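Local coordinates for protein transcriptional regulator, TetR family (Agrobacterium tumefaciens, PDB 2G7S) that probably acts as a dimeric, DNA-binding transcriptional regulator of the TetR family, with a helical C-terminal domain that would sense a small ligand, at residues Asn157-Ile160 with Phe161-Thr164. Sequence-based numbering, arbitrary orientation. Where two conformers were deposited one is given.
Sequences NAEI and FMAT
I160 and T164 meet one turn apart in a local, i to i+4 contact within helix 154-173, buried in the C-terminal domain where the two subunits pack together. The carbonyl I160 O accepts two bonds. T164 N gives I160 O the regular helical bond, 2.8 Å long. T164 OG1 adds a second bond to I160 O at 2.7 Å. The two donors come from opposite faces of the carbonyl plane, the hydroxyl standing 40° out of it. A chi1 of -57° sets T164 OG1 on the side of its own N and folds the hydroxyl back to the preceding turn. This is the common helical motif of a threonine hydroxyl bonded to the carbonyl four residues earlier; it satisfies a polar group at the interface, where T164 packs on T164 of the second subunit. The side chains of E159 and M162, a selenomethionine, extend in the same direction. The M162 chain bends at its last torsion (chi3 69°) and brings M162 CE alongside the carboxylate, 3.9 Å from E159 OE1. Each oxygen of that carboxylate has its own partner: OE2 bonds to S132 OG of helix 118-144, OE1 to H175 NE2 of the second subunit. F161 lies against Y88, L135 and M188 of three other helices.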
# COMPACT_ATOMS: atom_id res chain seq x y z
N ASN A 157 -8.52 7.02 15.39
CA ASN A 157 -7.22 6.42 15.71
C ASN A 157 -7.07 5.03 15.11
O ASN A 157 -5.94 4.65 14.73
CB ASN A 157 -7.02 6.40 17.21
CG ASN A 157 -6.55 7.77 17.71
OD1 ASN A 157 -5.36 8.06 17.70
ND2 ASN A 157 -7.52 8.62 18.11
N ALA A 158 -8.14 4.26 15.08
CA ALA A 158 -8.08 2.94 14.41
C ALA A 158 -7.72 3.09 12.92
O ALA A 158 -6.95 2.30 12.37
CB ALA A 158 -9.46 2.25 14.50
N GLU A 159 -8.34 4.06 12.26
CA GLU A 159 -8.05 4.28 10.86
C GLU A 159 -6.61 4.70 10.64
O GLU A 159 -5.95 4.24 9.67
CB GLU A 159 -9.03 5.32 10.29
CG GLU A 159 -10.46 4.83 10.12
CD GLU A 159 -10.61 3.84 8.97
OE1 GLU A 159 -9.96 4.05 7.91
OE2 GLU A 159 -11.44 2.94 9.13
N ILE A 160 -6.06 5.53 11.56
CA ILE A 160 -4.62 5.87 11.47
C ILE A 160 -3.78 4.64 11.72
O ILE A 160 -2.78 4.40 11.00
CB ILE A 160 -4.32 7.01 12.45
CG1 ILE A 160 -4.98 8.34 11.97
CG2 ILE A 160 -2.81 7.18 12.67
CD1 ILE A 160 -5.18 9.36 13.07
N PHE A 161 -4.10 3.87 12.75
CA PHE A 161 -3.21 2.73 13.02
C PHE A 161 -3.28 1.69 11.88
O PHE A 161 -2.25 1.07 11.52
CB PHE A 161 -3.61 2.13 14.36
CG PHE A 161 -2.74 1.00 14.80
CD1 PHE A 161 -1.47 1.26 15.30
CD2 PHE A 161 -3.20 -0.32 14.76
CE1 PHE A 161 -0.64 0.19 15.69
CE2 PHE A 161 -2.39 -1.38 15.17
CZ PHE A 161 -1.11 -1.10 15.67
N MSE A 162 -4.45 1.46 11.31
CA MSE A 162 -4.53 0.50 10.19
C MSE A 162 -3.74 1.03 9.01
O MSE A 162 -2.99 0.25 8.35
CB MSE A 162 -6.03 0.32 9.80
CG MSE A 162 -6.14 -0.69 8.63
SE MSE A 162 -7.97 -1.28 8.34
CE MSE A 162 -8.69 0.41 7.70
N ALA A 163 -3.85 2.32 8.68
CA ALA A 163 -3.12 2.89 7.56
C ALA A 163 -1.61 2.80 7.82
O ALA A 163 -0.80 2.58 6.91
CB ALA A 163 -3.54 4.32 7.31
N THR A 164 -1.20 3.04 9.07
CA THR A 164 0.24 2.96 9.42
C THR A 164 0.74 1.55 9.23
O THR A 164 1.85 1.36 8.69
CB THR A 164 0.44 3.43 10.87
OG1 THR A 164 -0.11 4.80 10.98
CG2 THR A 164 1.90 3.49 11.18